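Local coordinates for ATP-dependent DNA helicase PIF1 (Candida albicans, PDB 7OTJ), which couples ATP hydrolysis to 5'-3' unwinding of DNA and probably resolves G-quadruplexes, consistent with a part in nuclear and mitochondrial genome stability, at residues Ile109-Asn121 / Val167-Thr179. Residues are numbered along the deposited sequence; the frame is centred on the assembly and turned at random.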
loop_
_atom_site.group_PDB
_atom_site.type_symbol
_atom_site.label_atom_id
_atom_site.label_comp_id
_atom_site.label_asym_id
_atom_site.label_seq_id
_atom_site.Cartn_x
_atom_site.Cartn_y
_atom_site.Cartn_z
ATOM N N ILE A 109 5.841 2.370 -8.372
ATOM C CA ILE A 109 5.704 3.489 -9.289
ATOM C C ILE A 109 4.644 3.234 -10.351
ATOM O O ILE A 109 4.155 4.189 -10.972
ATOM C CB ILE A 109 7.082 3.771 -9.924
ATOM C CG1 ILE A 109 7.105 5.129 -10.631
ATOM C CG2 ILE A 109 7.468 2.643 -10.860
ATOM C CD1 ILE A 109 6.970 6.298 -9.697
ATOM N N SER A 110 4.246 1.970 -10.555
ATOM C CA SER A 110 3.336 1.656 -11.654
ATOM C C SER A 110 1.986 2.332 -11.479
ATOM O O SER A 110 1.360 2.729 -12.468
ATOM C CB SER A 110 3.158 0.140 -11.792
ATOM O OG SER A 110 2.355 -0.406 -10.758
ATOM N N MET A 111 1.552 2.526 -10.236
ATOM C CA MET A 111 0.258 3.123 -9.933
ATOM C C MET A 111 0.329 4.640 -9.785
ATOM O O MET A 111 -0.673 5.258 -9.417
ATOM C CB MET A 111 -0.337 2.500 -8.660
ATOM C CG MET A 111 -1.007 1.137 -8.885
ATOM S SD MET A 111 -1.753 0.338 -7.432
ATOM C CE MET A 111 -0.304 -0.165 -6.524
ATOM N N VAL A 112 1.487 5.250 -10.040
ATOM C CA VAL A 112 1.619 6.702 -9.998
ATOM C C VAL A 112 1.298 7.273 -11.372
ATOM O O VAL A 112 1.909 6.884 -12.374
ATOM C CB VAL A 112 3.025 7.123 -9.547
ATOM C CG1 VAL A 112 3.117 8.641 -9.527
ATOM C CG2 VAL A 112 3.337 6.542 -8.180
ATOM N N ASP A 113 0.348 8.206 -11.418
ATOM C CA ASP A 113 -0.053 8.810 -12.683
ATOM C C ASP A 113 1.008 9.797 -13.164
ATOM O O ASP A 113 1.570 10.569 -12.380
ATOM C CB ASP A 113 -1.402 9.516 -12.523
ATOM C CG ASP A 113 -1.867 10.202 -13.802
ATOM O OD1 ASP A 113 -1.431 9.781 -14.894
ATOM O OD2 ASP A 113 -2.659 11.168 -13.722
ATOM N N GLY A 114 1.273 9.771 -14.471
ATOM C CA GLY A 114 2.250 10.677 -15.048
ATOM C C GLY A 114 1.846 12.133 -14.955
ATOM O O GLY A 114 2.705 13.016 -14.900
ATOM N N HIS A 115 0.544 12.411 -14.948
ATOM C CA HIS A 115 0.110 13.788 -14.752
ATOM C C HIS A 115 0.369 14.230 -13.320
ATOM O O HIS A 115 0.756 15.380 -13.079
ATOM C CB HIS A 115 -1.368 13.944 -15.102
ATOM C CG HIS A 115 -1.681 13.626 -16.528
ATOM N ND1 HIS A 115 -1.150 14.337 -17.584
ATOM C CD2 HIS A 115 -2.470 12.671 -17.076
ATOM C CE1 HIS A 115 -1.602 13.835 -18.719
ATOM N NE2 HIS A 115 -2.404 12.823 -18.439
ATOM N N LEU A 116 0.188 13.323 -12.357
ATOM C CA LEU A 116 0.549 13.655 -10.985
ATOM C C LEU A 116 2.042 13.926 -10.879
ATOM O O LEU A 116 2.466 14.875 -10.209
ATOM C CB LEU A 116 0.151 12.518 -10.047
ATOM C CG LEU A 116 0.317 12.815 -8.560
ATOM C CD1 LEU A 116 -0.783 13.749 -8.078
ATOM C CD2 LEU A 116 0.329 11.526 -7.758
ATOM N N LEU A 117 2.852 13.115 -11.562
ATOM C CA LEU A 117 4.298 13.267 -11.486
ATOM C C LEU A 117 4.754 14.591 -12.088
ATOM O O LEU A 117 5.721 15.192 -11.607
ATOM C CB LEU A 117 4.973 12.085 -12.178
ATOM C CG LEU A 117 6.445 11.912 -11.820
ATOM C CD1 LEU A 117 6.597 11.516 -10.350
ATOM C CD2 LEU A 117 7.118 10.910 -12.751
ATOM N N ASN A 118 4.080 15.051 -13.150
ATOM C CA ASN A 118 4.410 16.340 -13.756
ATOM C C ASN A 118 4.084 17.499 -12.820
ATOM O O ASN A 118 4.828 18.487 -12.764
ATOM C CB ASN A 118 3.669 16.503 -15.084
ATOM C CG ASN A 118 4.325 15.734 -16.222
ATOM O OD1 ASN A 118 5.514 15.428 -16.172
ATOM N ND2 ASN A 118 3.553 15.434 -17.264
ATOM N N LYS A 119 2.980 17.396 -12.075
ATOM C CA LYS A 119 2.672 18.402 -11.063
ATOM C C LYS A 119 3.719 18.393 -9.957
ATOM O O LYS A 119 4.222 19.445 -9.553
ATOM C CB LYS A 119 1.279 18.163 -10.478
ATOM C CG LYS A 119 0.137 18.306 -11.471
ATOM C CD LYS A 119 -1.211 18.088 -10.799
ATOM C CE LYS A 119 -2.348 18.546 -11.690
ATOM N NZ LYS A 119 -3.664 18.389 -11.017
ATOM N N LEU A 120 4.065 17.203 -9.459
ATOM C CA LEU A 120 5.102 17.111 -8.438
ATOM C C LEU A 120 6.403 17.730 -8.927
ATOM O O LEU A 120 7.103 18.400 -8.161
ATOM C CB LEU A 120 5.320 15.653 -8.041
ATOM C CG LEU A 120 4.171 15.018 -7.251
ATOM C CD1 LEU A 120 4.320 13.503 -7.177
ATOM C CD2 LEU A 120 4.101 15.627 -5.861
ATOM N N ASN A 121 6.736 17.520 -10.204
ATOM C CA ASN A 121 7.950 18.101 -10.766
ATOM C C ASN A 121 7.910 19.625 -10.712
ATOM O O ASN A 121 8.841 20.265 -10.208
ATOM C CB ASN A 121 8.139 17.612 -12.200
ATOM C CG ASN A 121 9.515 17.938 -12.748
ATOM O OD1 ASN A 121 10.447 18.213 -11.989
ATOM N ND2 ASN A 121 9.653 17.903 -14.068
ATOM N N VAL A 167 -5.251 6.616 -19.447
ATOM C CA VAL A 167 -4.195 6.061 -18.604
ATOM C C VAL A 167 -2.865 6.652 -19.065
ATOM O O VAL A 167 -2.414 6.404 -20.187
ATOM C CB VAL A 167 -4.174 4.527 -18.655
ATOM C CG1 VAL A 167 -3.123 3.979 -17.710
ATOM C CG2 VAL A 167 -5.542 3.964 -18.306
ATOM N N PHE A 168 -2.256 7.466 -18.207
ATOM C CA PHE A 168 -1.002 8.157 -18.491
ATOM C C PHE A 168 0.067 7.586 -17.561
ATOM O O PHE A 168 0.139 7.957 -16.386
ATOM C CB PHE A 168 -1.170 9.663 -18.315
ATOM C CG PHE A 168 -0.064 10.468 -18.913
ATOM C CD1 PHE A 168 0.212 10.389 -20.269
ATOM C CD2 PHE A 168 0.695 11.319 -18.126
ATOM C CE1 PHE A 168 1.236 11.137 -20.826
ATOM C CE2 PHE A 168 1.714 12.071 -18.679
ATOM C CZ PHE A 168 1.985 11.979 -20.027
ATOM N N PHE A 169 0.860 6.644 -18.070
ATOM C CA PHE A 169 1.853 5.989 -17.229
ATOM C C PHE A 169 2.952 6.967 -16.810
ATOM O O PHE A 169 3.185 8.002 -17.445
ATOM C CB PHE A 169 2.465 4.788 -17.953
ATOM C CG PHE A 169 1.531 3.621 -18.095
ATOM C CD1 PHE A 169 0.767 3.465 -19.240
ATOM C CD2 PHE A 169 1.417 2.676 -17.085
ATOM C CE1 PHE A 169 -0.099 2.388 -19.377
ATOM C CE2 PHE A 169 0.550 1.595 -17.219
ATOM C CZ PHE A 169 -0.205 1.454 -18.364
ATOM N N ALA A 170 3.663 6.599 -15.742
ATOM C CA ALA A 170 4.685 7.490 -15.203
ATOM C C ALA A 170 5.820 7.693 -16.196
ATOM O O ALA A 170 6.352 8.803 -16.313
ATOM C CB ALA A 170 5.224 6.936 -13.885
ATOM N N PHE A 171 6.196 6.637 -16.927
ATOM C CA PHE A 171 7.304 6.712 -17.873
ATOM C C PHE A 171 6.999 7.559 -19.100
ATOM O O PHE A 171 7.896 7.761 -19.926
ATOM C CB PHE A 171 7.739 5.309 -18.310
ATOM C CG PHE A 171 6.631 4.462 -18.892
ATOM C CD1 PHE A 171 6.225 4.623 -20.208
ATOM C CD2 PHE A 171 6.033 3.468 -18.131
ATOM C CE1 PHE A 171 5.219 3.825 -20.745
ATOM C CE2 PHE A 171 5.037 2.669 -18.661
ATOM C CZ PHE A 171 4.628 2.845 -19.968
ATOM N N GLU A 172 5.766 8.038 -19.253
ATOM C CA GLU A 172 5.418 8.915 -20.360
ATOM C C GLU A 172 5.544 10.386 -20.002
ATOM O O GLU A 172 5.597 11.228 -20.905
ATOM C CB GLU A 172 3.984 8.653 -20.829
ATOM C CG GLU A 172 3.614 7.192 -21.018
ATOM C CD GLU A 172 2.164 7.025 -21.435
ATOM O OE1 GLU A 172 1.818 7.447 -22.557
ATOM O OE2 GLU A 172 1.366 6.496 -20.633
ATOM N N SER A 173 5.524 10.713 -18.712
ATOM C CA SER A 173 5.535 12.105 -18.293
ATOM C C SER A 173 6.827 12.797 -18.713
ATOM O O SER A 173 7.900 12.188 -18.776
ATOM C CB SER A 173 5.352 12.212 -16.779
ATOM O OG SER A 173 6.479 11.723 -16.077
ATOM N N SER A 174 6.716 14.098 -18.982
ATOM C CA SER A 174 7.917 14.890 -19.200
ATOM C C SER A 174 8.804 14.876 -17.964
ATOM O O SER A 174 10.034 14.859 -18.085
ATOM C CB SER A 174 7.538 16.323 -19.575
ATOM O OG SER A 174 8.691 17.105 -19.805
ATOM N N ALA A 175 8.199 14.816 -16.772
ATOM C CA ALA A 175 8.979 14.750 -15.540
ATOM C C ALA A 175 9.885 13.529 -15.539
ATOM O O ALA A 175 11.084 13.629 -15.253
ATOM C CB ALA A 175 8.047 14.727 -14.330
ATOM N N TRP A 176 9.323 12.363 -15.866
ATOM C CA TRP A 176 10.106 11.134 -15.897
ATOM C C TRP A 176 11.292 11.256 -16.844
ATOM O O TRP A 176 12.424 10.904 -16.489
ATOM C CB TRP A 176 9.206 9.973 -16.317
ATOM C CG TRP A 176 9.860 8.638 -16.335
ATOM C CD1 TRP A 176 10.632 8.112 -17.330
ATOM C CD2 TRP A 176 9.774 7.634 -15.317
ATOM N NE1 TRP A 176 11.047 6.842 -16.985
ATOM C CE2 TRP A 176 10.530 6.528 -15.754
ATOM C CE3 TRP A 176 9.132 7.564 -14.076
ATOM C CZ2 TRP A 176 10.662 5.374 -14.994
ATOM C CZ3 TRP A 176 9.264 6.413 -13.324
ATOM C CH2 TRP A 176 10.023 5.337 -13.785
ATOM N N LYS A 177 11.053 11.765 -18.054
ATOM C CA LYS A 177 12.084 11.726 -19.084
ATOM C C LYS A 177 13.252 12.654 -18.768
ATOM O O LYS A 177 14.390 12.362 -19.149
ATOM C CB LYS A 177 11.472 12.069 -20.441
ATOM C CG LYS A 177 10.327 11.156 -20.820
ATOM C CD LYS A 177 9.765 11.482 -22.192
ATOM C CE LYS A 177 8.584 10.579 -22.529
ATOM N NZ LYS A 177 7.973 10.919 -23.841
ATOM N N GLU A 178 13.001 13.766 -18.084
ATOM C CA GLU A 178 14.080 14.686 -17.761
ATOM C C GLU A 178 14.763 14.364 -16.435
ATOM O O GLU A 178 15.876 14.846 -16.201
ATOM C CB GLU A 178 13.563 16.131 -17.749
ATOM C CG GLU A 178 12.816 16.510 -16.498
ATOM C CD GLU A 178 12.491 17.982 -16.444
ATOM O OE1 GLU A 178 12.823 18.707 -17.409
ATOM O OE2 GLU A 178 11.906 18.420 -15.433
ATOM N N THR A 179 14.160 13.530 -15.586
ATOM C CA THR A 179 14.734 13.230 -14.276
ATOM C C THR A 179 15.420 11.871 -14.225
ATOM O O THR A 179 16.556 11.775 -13.746
ATOM C CB THR A 179 13.665 13.293 -13.181
ATOM O OG1 THR A 179 12.956 14.533 -13.262
ATOM C CG2 THR A 179 14.328 13.194 -11.822
HETATM O O HOH W 1 2.795 4.808 -14.257
#
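H115 and F168 stack at one end of a contact between segment 109-121, which enters helix 114-128, and segment 167-179, a loop leading into helix 174-179, both within the RecA-like P-loop domain of this PIF1 helicase. I109 directly follows E108, a residue of the tetrafluoroaluminate pocket, in a position consistent with the DExx-type Walker B motif. Segment 109-121 leads from beside the nucleotide site into helix 114-128. The stack is offset: ring centroids are 4.0 Å apart and the planes 16° from parallel, with F168 CD2 over the middle of the imidazole.

Apolar contacts fill the inner side. I109 CG1 reaches the W176 rim at CZ3 (3.7 Å), while L117 CD2 approaches the same ring edge at CE3. F171 CA lies over one face of this indole, which also touches A141 of strand 138-143. The chi1 of L117 (-163°) swings CG away from the backbone N, bringing CG to A175 CB and CD2 to the indole edge.

Hydrogen bonds run along the rest of the interface. G114 N donates to F168 O at 2.9 Å, joining the first turn of one helix to the loop before the other. Two side-chain oxygens serve the start of helix 174-179: S173 OG, the N-cap, accepts from W176 N, and N118 OD1, from across the contact, accepts from A175 N at 2.8 Å, nearly in line with the side-chain C=O of N118 (165°). The positive end of the helix dipole may strengthen both bonds. Farther along, the amide of N121 is fixed at both ends, OD1 accepting from F134 N and ND2 donating to E178. K125 forms a salt bridge with the same carboxylate oxygen. E178 OE2 lies in the N121 amide plane, 2.7 Å from ND2, and is met on its anti side.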